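Local coordinates for protein putative tetR family transcriptional regulator (Streptomyces coelicolor A3, PDB 2Q24) that probably binds cis-regulatory DNA through an N-terminal helix-turn-helix region and acts as a TetR-family transcriptional regulator, at residues I20-V25 with L61-A65; A101-L105 with A163-S167; L73-V77 with W93-F97; A89-W93 with A132-M137. The contacts are given in a common frame with arbitrary orientation. Where two conformers were deposited one is given. Residue numbers count along the deposited sequence, not the author numbering.

Contact 1 of 4, residues I20-V25 with L61-A65; sequences ILAAAV and LIEAA
Two helical segments cross steeply in the N-terminal part of this TetR-family protein: 20-25 on helix 17-31 and 61-65 on helix 58-75. Their axes pass 8.9 Å apart with a signed crossing angle of -102°, and the CA atoms of Leu21 and Ala65 come within 4.6 Å. Ile20 begins the contact, its CG2 lying 3.9 Å from Leu61 CD1. Leu21, in the m,t rotamer, reaches across with CD2 3.9 Å from Ala64 CB and 3.7 Å from Ala65 N. Ala24 points at the other helix; its CB is 3.7 Å from Ala65 CB and 4.2 Å from CG of Leu61, a t,p rotamer. Val25 (t) ends the row with CG2 3.4 Å from Ala65 O and 3.7 Å from Ala65 CB. As in TetR relatives, the helix after the predicted helix-turn-helix packs on the first helix and probably links the DNA-binding and C-terminal domains; Leu37 and Ile40 of helix 37-43 also cover Leu61. The side-chain contacts are all apolar, so cohesion rests on shape and exclusion of water.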
loop_
_atom_site.group_PDB
_atom_site.type_symbol
_atom_site.label_atom_id
_atom_site.label_comp_id
_atom_site.label_asym_id
_atom_site.label_seq_id
_atom_site.Cartn_x
_atom_site.Cartn_y
_atom_site.Cartn_z
ATOM N N ILE B 20 -9.998 -14.727 6.200
ATOM C CA ILE B 20 -9.896 -15.509 4.982
ATOM C C ILE B 20 -8.539 -15.261 4.381
ATOM O O ILE B 20 -7.839 -16.211 3.998
ATOM C CB ILE B 20 -11.017 -15.140 3.955
ATOM C CG1 ILE B 20 -12.367 -15.723 4.406
ATOM C CG2 ILE B 20 -10.700 -15.714 2.567
ATOM C CD1 ILE B 20 -13.573 -15.195 3.568
ATOM N N LEU B 21 -8.178 -13.971 4.288
ATOM C CA LEU B 21 -6.941 -13.600 3.604
ATOM C C LEU B 21 -5.693 -14.076 4.342
ATOM O O LEU B 21 -4.759 -14.555 3.718
ATOM C CB LEU B 21 -6.898 -12.091 3.315
ATOM C CG LEU B 21 -8.065 -11.643 2.412
ATOM C CD1 LEU B 21 -7.964 -10.153 2.159
ATOM C CD2 LEU B 21 -8.114 -12.428 1.057
ATOM N N ALA B 22 -5.706 -13.997 5.672
ATOM C CA ALA B 22 -4.610 -14.523 6.485
ATOM C C ALA B 22 -4.462 -16.032 6.267
ATOM O O ALA B 22 -3.358 -16.537 6.030
ATOM C CB ALA B 22 -4.854 -14.214 7.958
ATOM N N ALA B 23 -5.587 -16.741 6.315
ATOM C CA ALA B 23 -5.612 -18.185 6.034
ATOM C C ALA B 23 -5.137 -18.514 4.610
ATOM O O ALA B 23 -4.363 -19.471 4.420
ATOM C CB ALA B 23 -7.027 -18.775 6.295
ATOM N N ALA B 24 -5.573 -17.730 3.612
ATOM C CA ALA B 24 -5.092 -17.892 2.248
ATOM C C ALA B 24 -3.574 -17.771 2.130
ATOM O O ALA B 24 -2.933 -18.563 1.455
ATOM C CB ALA B 24 -5.785 -16.876 1.313
ATOM N N VAL B 25 -2.995 -16.733 2.735
ATOM C CA VAL B 25 -1.564 -16.580 2.677
ATOM C C VAL B 25 -0.870 -17.809 3.270
ATOM O O VAL B 25 0.086 -18.306 2.690
ATOM C CB VAL B 25 -1.111 -15.312 3.431
ATOM C CG1 VAL B 25 0.420 -15.308 3.665
ATOM C CG2 VAL B 25 -1.581 -14.045 2.681
ATOM N N LEU B 61 -8.552 -14.578 -5.200
ATOM C CA LEU B 61 -8.186 -14.898 -3.793
ATOM C C LEU B 61 -6.702 -14.724 -3.543
ATOM O O LEU B 61 -6.301 -14.077 -2.578
ATOM C CB LEU B 61 -8.663 -16.315 -3.383
ATOM C CG LEU B 61 -8.422 -16.671 -1.914
ATOM C CD1 LEU B 61 -9.138 -15.654 -0.995
ATOM C CD2 LEU B 61 -8.846 -18.131 -1.591
ATOM N N ILE B 62 -5.869 -15.294 -4.409
ATOM C CA ILE B 62 -4.407 -15.164 -4.270
ATOM C C ILE B 62 -3.991 -13.700 -4.306
ATOM O O ILE B 62 -3.257 -13.245 -3.432
ATOM C CB ILE B 62 -3.700 -15.903 -5.437
ATOM C CG1 ILE B 62 -3.921 -17.417 -5.281
ATOM C CG2 ILE B 62 -2.188 -15.590 -5.464
ATOM C CD1 ILE B 62 -3.744 -18.190 -6.597
ATOM N N GLU B 63 -4.474 -12.959 -5.303
ATOM C CA GLU B 63 -4.124 -11.513 -5.393
ATOM C C GLU B 63 -4.527 -10.730 -4.154
ATOM O O GLU B 63 -3.711 -9.986 -3.574
ATOM C CB GLU B 63 -4.735 -10.863 -6.645
ATOM C CG GLU B 63 -4.500 -9.364 -6.614
ATOM C CD GLU B 63 -4.910 -8.640 -7.847
ATOM O OE1 GLU B 63 -5.024 -9.266 -8.916
ATOM O OE2 GLU B 63 -5.151 -7.419 -7.712
ATOM N N ALA B 64 -5.789 -10.864 -3.742
ATOM C CA ALA B 64 -6.277 -10.197 -2.508
ATOM C C ALA B 64 -5.472 -10.564 -1.245
ATOM O O ALA B 64 -5.146 -9.696 -0.416
ATOM C CB ALA B 64 -7.755 -10.513 -2.291
ATOM N N ALA B 65 -5.135 -11.848 -1.111
ATOM C CA ALA B 65 -4.321 -12.344 0.019
ATOM C C ALA B 65 -2.948 -11.694 0.041
ATOM O O ALA B 65 -2.511 -11.187 1.111
ATOM C CB ALA B 65 -4.155 -13.839 -0.031
#

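Contact 2 of 4, residues A101-L105 with A163-S167; sequences ATAKL and ALTSS
This is a small helix-helix contact near the protein surface, in the all-helical C-terminal domain of the TetR fold, where helix 86-106 meets the C-terminal end of helix 152-165. Segment 101-105 is helical throughout; 163-165 finishes its helix, Ser166 turns out of helical geometry (phi/psi -134/37°), and the CA-to-CB bond of Ser167 points toward the partner. The CA atoms pair as Ala101 with Ala163 at 5.8 Å and Thr102 with Ser167 at 5.7 Å. Ala101 CB and Ala163 CB, pointing at each other, are only 3.3 Å apart, a very tight approach made possible by the small side chains. One turn on, Leu105 (t,p) lays CD1 3.9 Å from CD2 of Leu164 (m,t) and CD2 4.1 Å from Ser167 CB. At the polar end Thr102 OG1, which is hydrogen-bonded to Ile98 O of its own helix, lies 2.9 Å from Ser167 OG. Ser167 folds back over the helix end, its OG donating a hydrogen bond of 2.6 Å to Ala163 O.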
loop_
_atom_site.group_PDB
_atom_site.type_symbol
_atom_site.label_atom_id
_atom_site.label_comp_id
_atom_site.label_asym_id
_atom_site.label_seq_id
_atom_site.Cartn_x
_atom_site.Cartn_y
_atom_site.Cartn_z
ATOM N N ALA B 101 8.263 -11.770 3.262
ATOM C CA ALA B 101 9.101 -12.225 2.130
ATOM C C ALA B 101 9.183 -13.762 2.020
ATOM O O ALA B 101 9.263 -14.335 0.915
ATOM C CB ALA B 101 10.503 -11.579 2.266
ATOM N N THR B 102 9.153 -14.418 3.166
ATOM C CA THR B 102 9.079 -15.882 3.259
ATOM C C THR B 102 7.779 -16.388 2.641
ATOM O O THR B 102 7.793 -17.357 1.827
ATOM C CB THR B 102 9.230 -16.345 4.739
ATOM O OG1 THR B 102 10.593 -16.093 5.133
ATOM C CG2 THR B 102 8.926 -17.860 4.903
ATOM N N ALA B 103 6.661 -15.761 3.025
ATOM C CA ALA B 103 5.342 -16.047 2.430
ATOM C C ALA B 103 5.314 -15.803 0.914
ATOM O O ALA B 103 4.846 -16.677 0.130
ATOM C CB ALA B 103 4.251 -15.272 3.148
ATOM N N LYS B 104 5.874 -14.669 0.489
ATOM C CA LYS B 104 6.004 -14.327 -0.936
ATOM C C LYS B 104 6.722 -15.452 -1.677
ATOM O O LYS B 104 6.261 -15.928 -2.736
ATOM C CB LYS B 104 6.797 -13.026 -1.087
ATOM C CG LYS B 104 6.802 -12.471 -2.509
ATOM C CD LYS B 104 7.601 -11.203 -2.571
ATOM C CE LYS B 104 7.528 -10.574 -3.939
ATOM N NZ LYS B 104 8.279 -11.371 -4.919
ATOM N N LEU B 105 7.845 -15.905 -1.110
ATOM C CA LEU B 105 8.634 -16.968 -1.770
ATOM C C LEU B 105 7.833 -18.247 -1.817
ATOM O O LEU B 105 7.849 -18.951 -2.821
ATOM C CB LEU B 105 9.976 -17.177 -1.043
ATOM C CG LEU B 105 10.982 -18.161 -1.665
ATOM C CD1 LEU B 105 11.819 -17.428 -2.742
ATOM C CD2 LEU B 105 11.863 -18.606 -0.535
ATOM N N ALA B 163 15.776 -13.077 3.342
ATOM C CA ALA B 163 14.610 -13.981 3.002
ATOM C C ALA B 163 14.945 -15.047 1.976
ATOM O O ALA B 163 14.567 -16.237 2.099
ATOM C CB ALA B 163 13.425 -13.134 2.531
ATOM N N LEU B 164 15.751 -14.676 0.985
ATOM C CA LEU B 164 16.162 -15.660 -0.005
ATOM C C LEU B 164 17.143 -16.704 0.512
ATOM O O LEU B 164 17.079 -17.857 0.092
ATOM C CB LEU B 164 16.769 -14.974 -1.232
ATOM C CG LEU B 164 15.831 -14.070 -2.025
ATOM C CD1 LEU B 164 16.690 -13.306 -3.024
ATOM C CD2 LEU B 164 14.763 -14.901 -2.762
ATOM N N THR B 165 18.048 -16.329 1.408
ATOM C CA THR B 165 19.022 -17.294 1.883
ATOM C C THR B 165 18.525 -18.121 3.065
ATOM O O THR B 165 19.008 -19.235 3.292
ATOM C CB THR B 165 20.337 -16.608 2.341
ATOM O OG1 THR B 165 20.044 -15.665 3.359
ATOM C CG2 THR B 165 21.036 -15.888 1.161
ATOM N N SER B 166 17.595 -17.564 3.839
ATOM C CA SER B 166 17.368 -18.050 5.184
ATOM C C SER B 166 15.902 -18.260 5.549
ATOM O O SER B 166 15.541 -18.069 6.699
ATOM C CB SER B 166 18.051 -17.093 6.185
ATOM O OG SER B 166 19.402 -16.883 5.792
ATOM N N SER B 167 15.112 -18.719 4.579
ATOM C CA SER B 167 13.663 -18.900 4.748
ATOM C C SER B 167 13.203 -20.242 5.294
ATOM O O SER B 167 12.078 -20.332 5.788
ATOM C CB SER B 167 12.928 -18.626 3.432
ATOM O OG SER B 167 12.619 -17.259 3.391
#

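Contact 3 of 4, residues L73-V77 with W93-F97; sequences LCDSV and WTRRF
Segment 73-77 runs from the C-terminal part of helix 58-75 to Val77, the first residue of helix 77-83, while 93-97 is regular helix within helix 86-106; the nearest CA pairs are Leu73 with Arg96 at 6.6 Å and Val77 with Trp93 at 7.4 Å. In this TetR-family fold the contact joins the long helix coming from the N-terminal domain to the C-terminal helical core. Leu73 (t,p) contributes most of its segment's buried surface: CD1 lies 3.6 Å from both Trp93 CE2 and Arg96 CB, and CD2 is 4.2 Å from Phe97 CD1. The CA-to-CB bond of Trp93 (chi1 t, chi2 91°) points toward segment 73-77, and Val77 CG2 lies 3.7 Å from Trp93 CD1. Arg96 NH1 forms a salt bridge with Asp99 OD2. Near the ring plane, Ser76 OG sits 3.2 Å from Trp93 CD1. The carbonyl Leu73 O accepts two hydrogen bonds, from Ser76 OG at 2.8 Å and from Trp93 NE1 at 2.9 Å, the latter with an N-H...O angle of 147°.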
loop_
_atom_site.group_PDB
_atom_site.type_symbol
_atom_site.label_atom_id
_atom_site.label_comp_id
_atom_site.label_asym_id
_atom_site.label_seq_id
_atom_site.Cartn_x
_atom_site.Cartn_y
_atom_site.Cartn_z
ATOM N N LEU B 73 1.663 -5.339 6.636
ATOM C CA LEU B 73 3.067 -5.065 6.896
ATOM C C LEU B 73 3.314 -3.544 6.937
ATOM O O LEU B 73 3.928 -3.035 7.870
ATOM C CB LEU B 73 3.932 -5.733 5.826
ATOM C CG LEU B 73 5.418 -5.393 5.923
ATOM C CD1 LEU B 73 5.992 -5.932 7.242
ATOM C CD2 LEU B 73 6.161 -5.980 4.710
ATOM N N CYS B 74 2.818 -2.820 5.928
ATOM C CA CYS B 74 3.010 -1.391 5.862
ATOM C C CYS B 74 2.310 -0.621 6.978
ATOM O O CYS B 74 2.862 0.315 7.556
ATOM C CB CYS B 74 2.587 -0.852 4.473
ATOM S SG CYS B 74 3.637 -1.485 3.145
ATOM N N ASP B 75 1.132 -1.093 7.326
ATOM C CA ASP B 75 0.243 -0.344 8.189
ATOM C C ASP B 75 0.602 -0.596 9.669
ATOM O O ASP B 75 -0.006 -0.002 10.529
ATOM C CB ASP B 75 -1.190 -0.794 7.894
ATOM C CG ASP B 75 -1.725 -0.262 6.527
ATOM O OD1 ASP B 75 -1.099 0.580 5.916
ATOM O OD2 ASP B 75 -2.771 -0.759 6.088
ATOM N N SER B 76 1.525 -1.523 9.927
ATOM C CA SER B 76 1.995 -1.755 11.280
ATOM C C SER B 76 2.932 -0.620 11.741
ATOM O O SER B 76 3.175 -0.493 12.951
ATOM C CB SER B 76 2.757 -3.125 11.384
ATOM O OG SER B 76 3.953 -3.100 10.626
ATOM N N VAL B 77 3.434 0.213 10.810
ATOM C CA VAL B 77 4.503 1.168 11.175
ATOM C C VAL B 77 4.099 2.229 12.212
ATOM O O VAL B 77 4.816 2.409 13.205
ATOM C CB VAL B 77 5.154 1.831 9.950
ATOM C CG1 VAL B 77 6.054 3.002 10.388
ATOM C CG2 VAL B 77 5.956 0.737 9.138
ATOM N N TRP B 93 9.792 -4.551 13.008
ATOM C CA TRP B 93 9.227 -4.559 11.657
ATOM C C TRP B 93 10.042 -5.383 10.659
ATOM O O TRP B 93 9.495 -6.041 9.790
ATOM C CB TRP B 93 9.090 -3.107 11.164
ATOM C CG TRP B 93 8.357 -2.986 9.823
ATOM C CD1 TRP B 93 7.001 -2.805 9.620
ATOM C CD2 TRP B 93 8.962 -3.036 8.542
ATOM N NE1 TRP B 93 6.737 -2.735 8.255
ATOM C CE2 TRP B 93 7.924 -2.886 7.569
ATOM C CE3 TRP B 93 10.294 -3.215 8.105
ATOM C CZ2 TRP B 93 8.189 -2.851 6.197
ATOM C CZ3 TRP B 93 10.564 -3.189 6.704
ATOM C CH2 TRP B 93 9.506 -3.038 5.776
ATOM N N THR B 94 11.353 -5.353 10.748
ATOM C CA THR B 94 12.160 -6.156 9.863
ATOM C C THR B 94 11.871 -7.664 9.994
ATOM O O THR B 94 11.946 -8.368 9.055
ATOM C CB THR B 94 13.673 -5.876 10.001
ATOM O OG1 THR B 94 14.147 -6.301 11.256
ATOM C CG2 THR B 94 13.994 -4.453 9.735
ATOM N N ARG B 95 11.548 -8.126 11.190
ATOM C CA ARG B 95 11.089 -9.516 11.353
ATOM C C ARG B 95 9.771 -9.739 10.590
ATOM O O ARG B 95 9.597 -10.767 9.923
ATOM C CB ARG B 95 10.993 -9.909 12.853
ATOM C CG ARG B 95 12.331 -10.031 13.541
ATOM C CD ARG B 95 12.284 -10.642 15.012
ATOM N NE ARG B 95 11.409 -11.798 15.047
ATOM C CZ ARG B 95 11.800 -13.067 14.902
ATOM N NH1 ARG B 95 13.088 -13.375 14.752
ATOM N NH2 ARG B 95 10.881 -14.032 14.929
ATOM N N ARG B 96 8.860 -8.769 10.656
ATOM C CA ARG B 96 7.589 -8.860 9.900
ATOM C C ARG B 96 7.855 -8.831 8.402
ATOM O O ARG B 96 7.181 -9.518 7.626
ATOM C CB ARG B 96 6.602 -7.727 10.296
ATOM C CG ARG B 96 6.168 -7.779 11.788
ATOM C CD ARG B 96 5.559 -9.133 12.142
ATOM N NE ARG B 96 4.229 -9.258 11.608
ATOM C CZ ARG B 96 3.693 -10.373 11.097
ATOM N NH1 ARG B 96 4.379 -11.518 10.992
ATOM N NH2 ARG B 96 2.435 -10.320 10.680
ATOM N N PHE B 97 8.833 -8.040 7.989
ATOM C CA PHE B 97 9.236 -8.064 6.581
ATOM C C PHE B 97 9.700 -9.472 6.192
ATOM O O PHE B 97 9.293 -9.982 5.123
ATOM C CB PHE B 97 10.378 -7.077 6.290
ATOM C CG PHE B 97 10.826 -7.126 4.841
ATOM C CD1 PHE B 97 10.229 -6.306 3.898
ATOM C CD2 PHE B 97 11.786 -8.043 4.433
ATOM C CE1 PHE B 97 10.638 -6.380 2.557
ATOM C CE2 PHE B 97 12.160 -8.145 3.104
ATOM C CZ PHE B 97 11.615 -7.316 2.181
#

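Contact 4 of 4, residues A89-W93 with A132-M137; sequences ALRAW and ALTALM
Rotamers set the fit between helical segments 89-93 and 132-137, which run roughly antiparallel (151°) with axes 9.9 Å apart and nearest CA atoms on Leu90 and Leu136, 5.5 Å from each other. Trp93 (chi1 t, chi2 91°) points at the partner helix and offers one indole face to Leu136, whose m,t rotamer brings CD1 to 3.4 Å from Trp93 CG, a CH-pi contact. The six-membered part of the indole reaches further along, with CZ2 3.9 Å from Ala132 CB and CZ3 3.7 Å from CD1 of Leu133 (chi1 -159°, chi2 39°). Leu90, t,p, swings CD1 to 3.7 Å from Leu133 CD1, 3.9 Å from Leu136 CB and 4.2 Å from CG of Met137, a selenomethionine. Leu136 CD2 meets Ala89 CB at 3.9 Å. This interlocking apolar seam belongs to the core of the C-terminal helical domain. Helix 152-165 touches it through Leu159 on Trp93 and Met155 on Leu133, helix 77-83 covers Trp93 with Val77 and Leu80, and Leu183 of helix 172-185 packs on Leu90.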
loop_
_atom_site.group_PDB
_atom_site.type_symbol
_atom_site.label_atom_id
_atom_site.label_comp_id
_atom_site.label_asym_id
_atom_site.label_seq_id
_atom_site.Cartn_x
_atom_site.Cartn_y
_atom_site.Cartn_z
ATOM N N ALA B 89 11.437 -0.267 17.037
ATOM C CA ALA B 89 10.354 -0.382 16.010
ATOM C C ALA B 89 10.870 -0.958 14.672
ATOM O O ALA B 89 10.292 -1.918 14.108
ATOM C CB ALA B 89 9.574 0.970 15.795
ATOM N N LEU B 90 11.930 -0.346 14.116
ATOM C CA LEU B 90 12.586 -0.869 12.920
ATOM C C LEU B 90 12.922 -2.373 13.046
ATOM O O LEU B 90 12.509 -3.161 12.201
ATOM C CB LEU B 90 13.834 0.007 12.603
ATOM C CG LEU B 90 14.705 -0.498 11.456
ATOM C CD1 LEU B 90 13.861 -0.469 10.104
ATOM C CD2 LEU B 90 15.912 0.487 11.452
ATOM N N ARG B 91 13.566 -2.779 14.142
ATOM C CA ARG B 91 13.916 -4.181 14.361
ATOM C C ARG B 91 12.686 -5.103 14.324
ATOM O O ARG B 91 12.694 -6.121 13.656
ATOM C CB ARG B 91 14.676 -4.327 15.706
ATOM C CG ARG B 91 14.904 -5.774 16.202
ATOM C CD ARG B 91 15.842 -5.840 17.420
ATOM N NE ARG B 91 17.022 -4.953 17.302
ATOM C CZ ARG B 91 18.246 -5.297 16.861
ATOM N NH1 ARG B 91 18.544 -6.533 16.490
ATOM N NH2 ARG B 91 19.182 -4.381 16.804
ATOM N N ALA B 92 11.630 -4.741 15.080
ATOM C CA ALA B 92 10.406 -5.583 15.095
ATOM C C ALA B 92 9.824 -5.677 13.709
ATOM O O ALA B 92 9.425 -6.759 13.236
ATOM C CB ALA B 92 9.379 -5.058 16.093
ATOM N N TRP B 93 9.792 -4.551 13.008
ATOM C CA TRP B 93 9.227 -4.559 11.657
ATOM C C TRP B 93 10.042 -5.383 10.659
ATOM O O TRP B 93 9.495 -6.041 9.790
ATOM C CB TRP B 93 9.090 -3.107 11.164
ATOM C CG TRP B 93 8.357 -2.986 9.823
ATOM C CD1 TRP B 93 7.001 -2.805 9.620
ATOM C CD2 TRP B 93 8.962 -3.036 8.542
ATOM N NE1 TRP B 93 6.737 -2.735 8.255
ATOM C CE2 TRP B 93 7.924 -2.886 7.569
ATOM C CE3 TRP B 93 10.294 -3.215 8.105
ATOM C CZ2 TRP B 93 8.189 -2.851 6.197
ATOM C CZ3 TRP B 93 10.564 -3.189 6.704
ATOM C CH2 TRP B 93 9.506 -3.038 5.776
ATOM N N ALA B 132 7.435 2.411 3.957
ATOM C CA ALA B 132 7.268 2.014 5.377
ATOM C C ALA B 132 8.651 1.959 6.019
ATOM O O ALA B 132 8.873 2.412 7.140
ATOM C CB ALA B 132 6.600 0.634 5.441
ATOM N N LEU B 133 9.584 1.364 5.289
ATOM C CA LEU B 133 10.964 1.343 5.716
ATOM C C LEU B 133 11.539 2.756 5.890
ATOM O O LEU B 133 12.190 3.040 6.879
ATOM C CB LEU B 133 11.754 0.578 4.690
ATOM C CG LEU B 133 13.094 -0.023 5.021
ATOM C CD1 LEU B 133 13.188 -0.657 6.440
ATOM C CD2 LEU B 133 13.447 -1.064 3.891
ATOM N N THR B 134 11.313 3.614 4.911
ATOM C CA THR B 134 11.736 5.022 5.036
ATOM C C THR B 134 11.177 5.708 6.302
ATOM O O THR B 134 11.910 6.437 7.004
ATOM C CB THR B 134 11.321 5.806 3.750
ATOM O OG1 THR B 134 12.011 5.232 2.633
ATOM C CG2 THR B 134 11.676 7.290 3.853
ATOM N N ALA B 135 9.890 5.487 6.596
ATOM C CA ALA B 135 9.281 6.064 7.791
ATOM C C ALA B 135 10.012 5.625 9.090
ATOM O O ALA B 135 10.383 6.479 9.936
ATOM C CB ALA B 135 7.761 5.788 7.850
ATOM N N LEU B 136 10.309 4.333 9.155
ATOM C CA LEU B 136 11.045 3.738 10.302
ATOM C C LEU B 136 12.453 4.309 10.376
ATOM O O LEU B 136 12.908 4.743 11.458
ATOM C CB LEU B 136 11.050 2.231 10.161
ATOM C CG LEU B 136 9.689 1.514 10.459
ATOM C CD1 LEU B 136 9.850 0.107 9.783
ATOM C CD2 LEU B 136 9.340 1.460 11.943
HETATM N N MSE B 137 13.159 4.311 9.245
HETATM C CA MSE B 137 14.557 4.784 9.244
HETATM C C MSE B 137 14.661 6.297 9.478
HETATM O O MSE B 137 15.538 6.724 10.208
HETATM C CB MSE B 137 15.264 4.338 7.968
HETATM C CG MSE B 137 15.175 2.815 7.840
HETATM SE SE MSE B 137 16.194 2.277 6.262
HETATM C CE MSE B 137 17.964 2.879 6.738
#

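From the N terminus, contact 1 closes first, bringing helix 58-75 back across helix 17-31 and spanning the predicted helix-turn-helix. The same long helix then runs on to contact 3, which closes the short connection through helix 77-83 onto helix 86-106. That helix carries contacts 4, 3 and 2 in succession: contacts 3 and 4 share Trp93, their centres 7 Å apart, and Val77 of the first packs on Ala132 of the second. Contact 4 reaches forward to helix 125-142 and contact 2 to the end of helix 152-165, so their loops cross. Contact 2 touches contact 1 where Val25 CG1 and Ala103 CB lie 3.9 Å apart, joining the N-terminal and C-terminal parts.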